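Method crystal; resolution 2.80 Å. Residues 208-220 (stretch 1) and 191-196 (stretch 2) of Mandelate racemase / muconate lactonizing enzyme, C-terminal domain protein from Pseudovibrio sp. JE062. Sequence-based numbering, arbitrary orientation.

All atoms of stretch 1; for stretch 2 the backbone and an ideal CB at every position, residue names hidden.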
# COMPACT_ATOMS: atom_id res chain seq x y z
N LYS A 208 -19.70 2.90 18.27
CA LYS A 208 -20.98 2.41 18.74
C LYS A 208 -22.11 3.35 18.33
O LYS A 208 -23.16 2.92 17.85
CB LYS A 208 -20.94 2.25 20.26
CG LYS A 208 -21.74 1.07 20.78
CD LYS A 208 -20.85 -0.13 21.04
CE LYS A 208 -20.12 -0.00 22.37
NZ LYS A 208 -19.58 -1.31 22.84
N MSE A 209 -21.88 4.65 18.51
CA MSE A 209 -22.89 5.66 18.20
C MSE A 209 -23.13 5.75 16.73
O MSE A 209 -24.27 5.95 16.29
CB MSE A 209 -22.42 7.02 18.71
CG MSE A 209 -23.32 8.17 18.26
SE MSE A 209 -25.04 8.19 19.25
CE MSE A 209 -24.37 8.13 21.09
N ALA A 210 -22.07 5.60 15.94
CA ALA A 210 -22.15 5.73 14.49
C ALA A 210 -23.00 4.62 13.90
O ALA A 210 -23.89 4.87 13.08
CB ALA A 210 -20.76 5.73 13.88
N LYS A 211 -22.72 3.39 14.32
CA LYS A 211 -23.50 2.23 13.91
C LYS A 211 -24.97 2.43 14.26
O LYS A 211 -25.85 2.08 13.48
CB LYS A 211 -22.98 0.95 14.59
CG LYS A 211 -21.68 0.43 14.01
CD LYS A 211 -21.51 -1.05 14.31
CE LYS A 211 -20.11 -1.56 14.00
NZ LYS A 211 -19.73 -1.42 12.56
N TRP A 212 -25.23 2.99 15.43
CA TRP A 212 -26.60 3.28 15.83
C TRP A 212 -27.22 4.38 14.97
O TRP A 212 -28.35 4.25 14.51
CB TRP A 212 -26.65 3.66 17.30
CG TRP A 212 -28.04 3.91 17.80
CD1 TRP A 212 -28.83 3.04 18.49
CD2 TRP A 212 -28.81 5.11 17.63
NE1 TRP A 212 -30.04 3.63 18.77
CE2 TRP A 212 -30.05 4.90 18.25
CE3 TRP A 212 -28.56 6.34 17.01
CZ2 TRP A 212 -31.04 5.87 18.27
CZ3 TRP A 212 -29.54 7.31 17.03
CH2 TRP A 212 -30.77 7.07 17.66
N MSE A 213 -26.47 5.46 14.76
CA MSE A 213 -26.97 6.58 13.96
C MSE A 213 -27.18 6.09 12.55
O MSE A 213 -28.07 6.57 11.86
CB MSE A 213 -25.99 7.75 13.99
CG MSE A 213 -26.11 8.51 15.30
SE MSE A 213 -24.70 9.86 15.49
CE MSE A 213 -25.09 10.95 13.90
N GLU A 214 -26.35 5.13 12.14
CA GLU A 214 -26.43 4.54 10.80
C GLU A 214 -27.71 3.72 10.60
O GLU A 214 -28.30 3.74 9.53
CB GLU A 214 -25.20 3.66 10.54
CG GLU A 214 -25.10 3.07 9.14
CD GLU A 214 -24.03 1.99 9.03
OE1 GLU A 214 -23.89 1.19 9.98
OE2 GLU A 214 -23.33 1.93 7.99
N ARG A 215 -28.13 3.00 11.64
CA ARG A 215 -29.35 2.19 11.57
C ARG A 215 -30.59 3.06 11.45
O ARG A 215 -31.54 2.70 10.76
CB ARG A 215 -29.51 1.30 12.81
CG ARG A 215 -28.67 0.04 12.79
CD ARG A 215 -29.22 -1.04 13.71
NE ARG A 215 -28.59 -2.33 13.43
CZ ARG A 215 -29.06 -3.22 12.55
NH1 ARG A 215 -28.40 -4.36 12.36
NH2 ARG A 215 -30.17 -2.99 11.87
N HIS A 216 -30.57 4.20 12.13
CA HIS A 216 -31.74 5.06 12.19
C HIS A 216 -31.61 6.25 11.22
O HIS A 216 -32.30 7.26 11.35
CB HIS A 216 -31.98 5.51 13.63
CG HIS A 216 -32.28 4.37 14.56
ND1 HIS A 216 -31.30 3.68 15.24
CD2 HIS A 216 -33.46 3.81 14.93
CE1 HIS A 216 -31.85 2.74 15.99
NE2 HIS A 216 -33.16 2.80 15.82
N ASN A 217 -30.74 6.09 10.23
CA ASN A 217 -30.64 7.02 9.11
C ASN A 217 -30.43 8.49 9.49
O ASN A 217 -30.87 9.39 8.77
CB ASN A 217 -31.86 6.87 8.20
CG ASN A 217 -31.80 5.61 7.34
OD1 ASN A 217 -30.74 5.22 6.86
ND2 ASN A 217 -32.95 4.98 7.14
N TRP A 218 -29.76 8.75 10.61
CA TRP A 218 -29.41 10.11 10.98
C TRP A 218 -28.43 10.67 9.96
O TRP A 218 -27.81 9.93 9.21
CB TRP A 218 -28.81 10.18 12.38
CG TRP A 218 -29.84 10.08 13.45
CD1 TRP A 218 -30.95 9.30 13.43
CD2 TRP A 218 -29.83 10.76 14.71
NE1 TRP A 218 -31.66 9.46 14.60
CE2 TRP A 218 -30.99 10.35 15.40
CE3 TRP A 218 -28.97 11.68 15.31
CZ2 TRP A 218 -31.30 10.83 16.67
CZ3 TRP A 218 -29.29 12.16 16.56
CH2 TRP A 218 -30.44 11.73 17.23
N GLU A 219 -28.29 11.99 9.97
CA GLU A 219 -27.65 12.71 8.87
C GLU A 219 -26.13 12.64 8.93
O GLU A 219 -25.49 12.18 7.98
CB GLU A 219 -28.15 14.16 8.85
CG GLU A 219 -27.56 15.03 7.75
CD GLU A 219 -27.99 14.61 6.37
OE1 GLU A 219 -28.71 13.60 6.24
OE2 GLU A 219 -27.60 15.30 5.40
N TRP A 220 -25.54 13.11 10.03
CA TRP A 220 -24.10 13.01 10.20
C TRP A 220 -23.64 13.08 11.65
O TRP A 220 -24.29 13.69 12.49
CB TRP A 220 -23.35 14.04 9.34
CG TRP A 220 -23.29 15.44 9.88
CD1 TRP A 220 -22.84 15.83 11.11
CD2 TRP A 220 -23.63 16.63 9.19
NE1 TRP A 220 -22.92 17.20 11.23
CE2 TRP A 220 -23.40 17.71 10.06
CE3 TRP A 220 -24.14 16.90 7.91
CZ2 TRP A 220 -23.65 19.03 9.70
CZ3 TRP A 220 -24.39 18.21 7.55
CH2 TRP A 220 -24.14 19.26 8.44
N UNK A 191 -37.77 14.93 9.68
CA UNK A 191 -36.72 15.82 10.15
C UNK A 191 -35.38 15.11 10.13
O UNK A 191 -35.28 13.95 10.54
CB UNK A 191 -37.03 16.33 11.56
N UNK A 192 -34.34 15.80 9.65
CA UNK A 192 -32.99 15.25 9.58
C UNK A 192 -32.22 15.62 10.84
O UNK A 192 -32.14 16.79 11.20
CB UNK A 192 -32.26 15.75 8.33
N UNK A 193 -31.64 14.63 11.51
CA UNK A 193 -30.94 14.86 12.78
C UNK A 193 -29.44 14.61 12.68
O UNK A 193 -29.00 13.66 12.03
CB UNK A 193 -31.53 13.96 13.87
N UNK A 194 -28.67 15.48 13.33
CA UNK A 194 -27.21 15.36 13.38
C UNK A 194 -26.78 15.46 14.82
O UNK A 194 -27.52 15.95 15.67
CB UNK A 194 -26.52 16.43 12.53
N UNK A 195 -25.55 15.02 15.10
CA UNK A 195 -25.03 15.00 16.46
C UNK A 195 -23.59 15.50 16.48
O UNK A 195 -22.76 15.03 15.69
CB UNK A 195 -25.12 13.59 17.05
N UNK A 196 -23.30 16.45 17.36
CA UNK A 196 -21.93 16.94 17.55
C UNK A 196 -21.40 16.54 18.94
O UNK A 196 -21.91 17.01 19.96
CB UNK A 196 -21.88 18.46 17.38

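Stretch 1 runs as a helix to Arg 215, turns, and then passes beside positions 192 to 195. Two backbone hydrogen bonds tie the chains together: Glu 219 N donates to the carbonyl oxygen O of position 193 (2.7 Å), and N of position 195 donates to Trp 220 O (3.2 Å).

Position 191 has no atom of stretch 1 within 5.5 Å of its ideal CB, so stretch 1 places little restriction on it. The residue is Ile 191, which makes no contact here.

At position 192 CA-to-CB points sideways, and the ideal CB lies 4.4 Å from Glu 219 CB. Stretch 1 offers acceptors nearby, the carboxylate of Glu 219 and the carbonyl of Asn 217, so a long donor is favoured; lysine or arginine would suit, and glutamine is conceivable. The residue is Arg 192. Its side chain bends back, with chi1, chi2 and chi3 all m, and brings the guanidinium to the turn. NH2 forms a salt bridge with Glu 219 OE1 (2.8 Å), to which NE adds a weak hydrogen bond (3.1 Å). NH2 also gives a weak bond to Asn 217 O (2.7 Å), so one planar group serves both side chain and backbone.

Position 193 points toward stretch 1, its ideal CB only 3.7 Å from Trp 218 CE3. An apolar residue is expected, whether aliphatic or aromatic, with its remaining atoms directed past the indole. Phe 193 does this: its CB sits over the face of the six-membered ring, 3.7 Å from Trp 218 CE3, while the phenyl leads away, its plane at 33° to that ring.

At position 194 the ideal CB lies 3.5 Å from Trp 220 O and 4.6 Å from Glu 219 CB. The Trp 220 indole offers a broad face, suited to an apolar chain; leucine or isoleucine could be considered, and methionine is the long, flexible choice. The deposited residue is Met 194, a selenomethionine. Its CG packs 3.5 Å from Glu 219 CB, and its CE lies over the indole face, 3.4 Å from Trp 220 CH2.

Position 195 points sideways to stretch 1, its ideal CB 4.1 Å from Met 213 SE and 4.4 Å from Trp 218 CZ3, an apolar setting for leucine, isoleucine, valine or methionine. Leu 195 fills it: CD2 reaches two helix selenomethionines, 3.8 Å from Met 209 SE and 3.9 Å from Met 213 SE.

Position 196 meets nothing of stretch 1, leaving the choice open. Asp 196 uses its carboxylate for hydrogen bonds elsewhere in the structure.

Stretch 2 (191-196) IRFMLD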
# COMPACT_ATOMS: atom_id res chain seq x y z
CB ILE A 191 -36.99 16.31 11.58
CG1 ILE A 191 -38.29 17.11 11.64
CG2 ILE A 191 -35.83 17.17 12.07
CD1 ILE A 191 -38.25 18.41 10.86
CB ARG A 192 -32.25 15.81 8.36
CG ARG A 192 -32.91 15.52 7.01
CD ARG A 192 -33.00 14.03 6.76
NE ARG A 192 -31.71 13.36 6.93
CZ ARG A 192 -31.56 12.05 7.06
NH1 ARG A 192 -32.61 11.24 7.03
NH2 ARG A 192 -30.35 11.54 7.21
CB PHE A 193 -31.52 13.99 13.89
CG PHE A 193 -32.86 14.46 14.40
CD1 PHE A 193 -32.93 15.45 15.37
CD2 PHE A 193 -34.03 13.91 13.93
CE1 PHE A 193 -34.15 15.88 15.85
CE2 PHE A 193 -35.26 14.33 14.41
CZ PHE A 193 -35.32 15.31 15.37
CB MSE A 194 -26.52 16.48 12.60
CG MSE A 194 -26.84 16.45 11.12
SE MSE A 194 -28.32 17.69 10.69
CE MSE A 194 -27.39 18.80 9.35
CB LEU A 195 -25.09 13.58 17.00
CG LEU A 195 -24.73 13.39 18.47
CD1 LEU A 195 -25.72 14.14 19.36
CD2 LEU A 195 -24.72 11.91 18.82
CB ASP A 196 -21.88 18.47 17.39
CG ASP A 196 -20.48 19.04 17.58
OD1 ASP A 196 -19.58 18.29 17.98
OD2 ASP A 196 -20.28 20.25 17.33
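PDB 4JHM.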